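Putative aminopeptidase (Leishmania major, PDB 5NTH) removes amino-terminal residues from peptides as an M17 leucyl aminopeptidase, a metalloenzyme, probably manganese-dependent, that binds the inhibitor actinonin. Local coordinates at the interface of chains A and B. Residues are numbered along the deposited sequence; one frame, centred on the assembly and turned at random. Chains: chain A/B, Putative aminopeptidase.

Contact 1: the interface of chains A and B. Residues chain A 163-165, 223, 225; chain B 371-373, 474.
B:Asp372 reaches over to A:Cys225 while its neighbour B:Val373 faces A:Tyr163, A:Ala165 and A:Pro223, in a contact between two subunits of an M17 leucyl aminopeptidase, a family that works as hexamers. With CG opposite its own carbonyl carbon (chi1 -84°), the B:Asp372 carboxylate is directed at the cysteine. Taken from the base, CB skirts the thiol, 4.1 Å from A:Cys225 SG. One atom on, the carboxylate carbon CG rests 3.6 Å from A:Cys225 CB. At the end, OD1 takes the backbone N-H of A:Cys225 in a weak, bent hydrogen bond, 3.4 Å from N to OD1, and OD2 lies by the same CB. The cysteine meets this carboxylate with its backbone N, its CB and its sulfur; the sulfur, set between backbone N and carbonyl carbon (chi1 54°), also comes near the backbone N of B:Val373.

At the start of strand 373-375, the two methyls of B:Val373 part ways. CG1 is directed at the methyl of A:Ala165, CB to CG1 4.0 Å, and CG2 meets ring carbon CG of A:Pro223, the two side chains crossing at a slant. A:Tyr163 comes from the opposite direction and brings its phenol end to the branch point, with OH 4.0 Å from B:Val373 CB. The proline also leans on the backbone, its CB 3.5 Å from the carbonyl O of B:Asp371.

A firmer polar tie lies beyond the tyrosine. The backbone N of A:Ala165 donates to the carbonyl O of B:Cys474 at 2.9 Å, nearly straight at the hydrogen (159°) but from above the carbonyl plane. That same oxygen sits against A:Ala165 CB, and A:Thr164 passes alongside with little surface hidden. The bond probably helps hold the 163-165 segment against the loop carrying B:Cys474, where chain A hides 48 Å² of that residue.

Contact 2: the interface of chains A and B. Residues chain A 312, 316; chain B 308, 385-386.
Bends at chi2 and chi3 (-81° and 78°) curl the B:Met385 side chain so that its terminal methyl comes round to A:Thr316, and in the next residue CG lies opposite the backbone N (chi1 -169°), which carries the B:Asn386 amide to A:Ala312. B:Asn386 is the first residue of the Asn-Thr-Asp-Ala-Glu-Gly-Arg signature of M17 aminopeptidases, the stretch that supplies the manganese ligands B:Asp388 and B:Glu390, so this subunit contact probably lies close to the active site of chain B.

The methyl CG2 of A:Thr316 does the touching on its side. It sits 3.3 Å from the carbonyl O of B:Met385 and 3.6 Å from the thioether methyl CE, with SD slightly farther away. The two side chains meet at about a right angle, so the threonine methyl is flanked by backbone on one part of its surface and by the curled end of the methionine on another. The threonine hydroxyl is turned back toward its own chain, where OG1 makes a weak hydrogen bond to the carbonyl O of A:Ala312, 3.4 Å away. That link, if it counts for much, spans the short helix 312-315 between the two chain A residues.

At the first residue of this helix, A:Ala312 presents its methyl to the amide nitrogen of B:Asn386, CB to ND2 being 3.5 Å. B:Ala308 adds its methyl to the same spot, with its CB 4.2 Å from A:Ala312 CB, so the alanine methyl has an amide and a second methyl as neighbours. A:Lys310 and A:His314, on either side of A:Ala312 in sequence, belong to the actinonin pocket of chain A.

Contact 1: the interface of chains A and B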
ATOM      1  N   TYR A 163      20.771   2.521 -30.580  1.00 26.88           N
ATOM      2  CA  TYR A 163      20.813   1.341 -29.724  1.00 26.38           C
ATOM      3  C   TYR A 163      19.581   0.498 -29.958  1.00 26.74           C
ATOM      4  O   TYR A 163      18.441   0.956 -29.709  1.00 26.92           O
ATOM      5  CB  TYR A 163      20.912   1.662 -28.220  1.00 25.77           C
ATOM      6  CG  TYR A 163      21.022   0.382 -27.395  1.00 24.84           C
ATOM      7  CD1 TYR A 163      22.254  -0.208 -27.181  1.00 24.41           C
ATOM      8  CD2 TYR A 163      19.886  -0.278 -26.894  1.00 24.28           C
ATOM      9  CE1 TYR A 163      22.366  -1.398 -26.483  1.00 24.20           C
ATOM     10  CE2 TYR A 163      19.997  -1.467 -26.167  1.00 23.94           C
ATOM     11  CZ  TYR A 163      21.246  -2.027 -25.974  1.00 23.98           C
ATOM     12  OH  TYR A 163      21.435  -3.213 -25.266  1.00 23.55           O
ATOM     13  N   THR A 164      19.825  -0.740 -30.396  1.00 27.25           N
ATOM     14  CA  THR A 164      18.783  -1.783 -30.483  1.00 27.17           C
ATOM     15  C   THR A 164      19.431  -3.172 -30.426  1.00 26.57           C
ATOM     16  O   THR A 164      20.606  -3.330 -30.763  1.00 24.97           O
ATOM     17  CB  THR A 164      17.902  -1.587 -31.749  1.00 27.72           C
ATOM     18  OG1 THR A 164      16.725  -2.399 -31.682  1.00 27.81           O
ATOM     19  CG2 THR A 164      18.666  -1.912 -32.984  1.00 27.73           C
ATOM     20  N   ALA A 165      18.671  -4.151 -29.936  1.00 27.34           N
ATOM     21  CA  ALA A 165      19.031  -5.589 -30.041  1.00 27.65           C
ATOM     22  C   ALA A 165      18.020  -6.422 -30.865  1.00 27.93           C
ATOM     23  O   ALA A 165      18.192  -7.648 -31.030  1.00 28.99           O
ATOM     24  CB  ALA A 165      19.231  -6.191 -28.655  1.00 27.68           C
ATOM     25  N   PRO A 223      21.669  -0.371 -21.839  1.00 27.32           N
ATOM     26  CA  PRO A 223      21.545  -0.857 -20.485  1.00 26.75           C
ATOM     27  C   PRO A 223      22.902  -0.994 -19.774  1.00 26.77           C
ATOM     28  O   PRO A 223      23.935  -1.060 -20.426  1.00 27.40           O
ATOM     29  CB  PRO A 223      20.886  -2.202 -20.674  1.00 26.78           C
ATOM     30  CG  PRO A 223      21.297  -2.636 -22.021  1.00 26.65           C
ATOM     31  CD  PRO A 223      21.360  -1.403 -22.827  1.00 26.70           C
ATOM     32  N   CYS A 225      24.168  -3.477 -17.997  1.00 28.50           N
ATOM     33  CA  CYS A 225      24.883  -4.734 -18.288  1.00 29.93           C
ATOM     34  C   CYS A 225      25.972  -4.500 -19.326  1.00 30.27           C
ATOM     35  O   CYS A 225      26.914  -5.262 -19.402  1.00 30.48           O
ATOM     36  CB  CYS A 225      23.920  -5.841 -18.768  1.00 30.15           C
ATOM     37  SG  CYS A 225      22.833  -5.429 -20.183  1.00 31.78           S
TER
ATOM     38  N   ASP B 371      15.659  -3.605 -16.773  1.00 39.26           N
ATOM     39  CA  ASP B 371      16.237  -2.802 -17.891  1.00 38.69           C
ATOM     40  C   ASP B 371      17.366  -3.505 -18.672  1.00 38.42           C
ATOM     41  O   ASP B 371      17.608  -3.154 -19.829  1.00 38.73           O
ATOM     42  CB  ASP B 371      16.728  -1.396 -17.477  1.00 39.96           C
ATOM     43  CG  ASP B 371      15.601  -0.380 -17.404  1.00 38.83           C
ATOM     44  OD1 ASP B 371      14.469  -0.709 -17.828  1.00 40.25           O
ATOM     45  OD2 ASP B 371      15.851   0.732 -16.908  1.00 36.79           O
ATOM     46  N   ASP B 372      18.058  -4.463 -18.048  1.00 37.88           N
ATOM     47  CA  ASP B 372      19.050  -5.298 -18.753  1.00 36.50           C
ATOM     48  C   ASP B 372      18.431  -5.960 -19.975  1.00 35.01           C
ATOM     49  O   ASP B 372      17.240  -6.247 -20.022  1.00 34.12           O
ATOM     50  CB  ASP B 372      19.662  -6.383 -17.834  1.00 36.38           C
ATOM     51  CG  ASP B 372      20.839  -5.863 -16.984  1.00 36.19           C
ATOM     52  OD1 ASP B 372      21.112  -4.652 -17.058  1.00 37.41           O
ATOM     53  OD2 ASP B 372      21.479  -6.653 -16.243  1.00 34.13           O
ATOM     54  N   VAL B 373      19.271  -6.178 -20.970  1.00 34.32           N
ATOM     55  CA  VAL B 373      18.853  -6.763 -22.227  1.00 33.37           C
ATOM     56  C   VAL B 373      19.670  -8.000 -22.390  1.00 33.29           C
ATOM     57  O   VAL B 373      20.884  -7.976 -22.286  1.00 33.56           O
ATOM     58  CB  VAL B 373      19.099  -5.830 -23.404  1.00 32.99           C
ATOM     59  CG1 VAL B 373      18.947  -6.577 -24.732  1.00 33.11           C
ATOM     60  CG2 VAL B 373      18.141  -4.645 -23.324  1.00 32.86           C
ATOM     61  N   CYS B 474      13.458  -1.666 -27.852  1.00 28.05           N
ATOM     62  CA  CYS B 474      14.886  -1.920 -28.148  1.00 27.75           C
ATOM     63  C   CYS B 474      15.326  -3.401 -28.085  1.00 27.08           C
ATOM     64  O   CYS B 474      16.508  -3.735 -28.061  1.00 26.56           O
ATOM     65  CB  CYS B 474      15.705  -1.085 -27.202  1.00 28.36           C
ATOM     66  SG  CYS B 474      15.512  -1.632 -25.492  1.00 31.97           S
TER

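Contact 2: the interface of chains A and B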
ATOM      1  N   ALA A 312       9.480  -2.327  -8.492  1.00 43.95           N
ATOM      2  CA  ALA A 312       9.639  -2.732  -9.904  1.00 45.14           C
ATOM      3  C   ALA A 312       9.341  -1.633 -10.927  1.00 46.43           C
ATOM      4  O   ALA A 312      10.092  -1.461 -11.873  1.00 45.01           O
ATOM      5  CB  ALA A 312       8.752  -3.932 -10.190  1.00 45.04           C
ATOM      6  N   THR A 316      12.424   0.460 -13.333  1.00 45.12           N
ATOM      7  CA  THR A 316      12.722   0.404 -14.743  1.00 45.64           C
ATOM      8  C   THR A 316      13.014   1.806 -15.261  1.00 45.20           C
ATOM      9  O   THR A 316      12.488   2.755 -14.745  1.00 43.60           O
ATOM     10  CB  THR A 316      11.592  -0.218 -15.573  1.00 45.25           C
ATOM     11  OG1 THR A 316      10.357   0.007 -14.933  1.00 45.07           O
ATOM     12  CG2 THR A 316      11.781  -1.665 -15.707  1.00 45.41           C
TER
ATOM     13  N   ALA B 308      13.402  -6.960  -8.103  1.00 32.62           N
ATOM     14  CA  ALA B 308      11.970  -6.804  -7.991  1.00 31.84           C
ATOM     15  C   ALA B 308      11.609  -7.768  -6.888  1.00 30.59           C
ATOM     16  O   ALA B 308      10.839  -8.744  -7.055  1.00 29.81           O
ATOM     17  CB  ALA B 308      11.307  -7.166  -9.308  1.00 32.23           C
ATOM     18  N   MET B 385      11.977  -6.381 -17.847  1.00 29.85           N
ATOM     19  CA  MET B 385      11.240  -5.320 -17.141  1.00 31.72           C
ATOM     20  C   MET B 385      10.928  -5.645 -15.697  1.00 32.37           C
ATOM     21  O   MET B 385      10.736  -4.737 -14.881  1.00 34.63           O
ATOM     22  CB  MET B 385       9.931  -5.051 -17.851  1.00 33.44           C
ATOM     23  CG  MET B 385      10.086  -4.643 -19.297  1.00 34.81           C
ATOM     24  SD  MET B 385      10.497  -2.898 -19.418  1.00 37.26           S
ATOM     25  CE  MET B 385      12.239  -2.845 -19.025  1.00 39.27           C
ATOM     26  N   ASN B 386      10.826  -6.932 -15.396  1.00 32.17           N
ATOM     27  CA  ASN B 386      10.633  -7.398 -14.047  1.00 32.31           C
ATOM     28  C   ASN B 386      11.458  -8.616 -13.842  1.00 32.04           C
ATOM     29  O   ASN B 386      11.191  -9.631 -14.493  1.00 33.70           O
ATOM     30  CB  ASN B 386       9.184  -7.739 -13.765  1.00 32.65           C
ATOM     31  CG  ASN B 386       8.945  -7.964 -12.286  1.00 33.46           C
ATOM     32  OD1 ASN B 386       9.464  -8.919 -11.734  1.00 36.79           O
ATOM     33  ND2 ASN B 386       8.212  -7.067 -11.629  1.00 32.38           N
TER

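About 14 Å separates the C-alpha centres of contact 1 and contact 2, two patches of one A-B interface that have no residue in common. In chain B, strand 373-375, which B:Val373 opens, and strand 381-383 lead on from contact 1 to B:Met385 of contact 2, whereas B:Cys474 of contact 1 comes from a distant part of the sequence. Contact 1 thus may steady the start of a segment whose far end leads into the metal-binding signature at contact 2. Chain A answers with separate stretches, one beside its own inhibitor pocket. This may couple hexamer assembly to both active sites, although the structure alone does not show it.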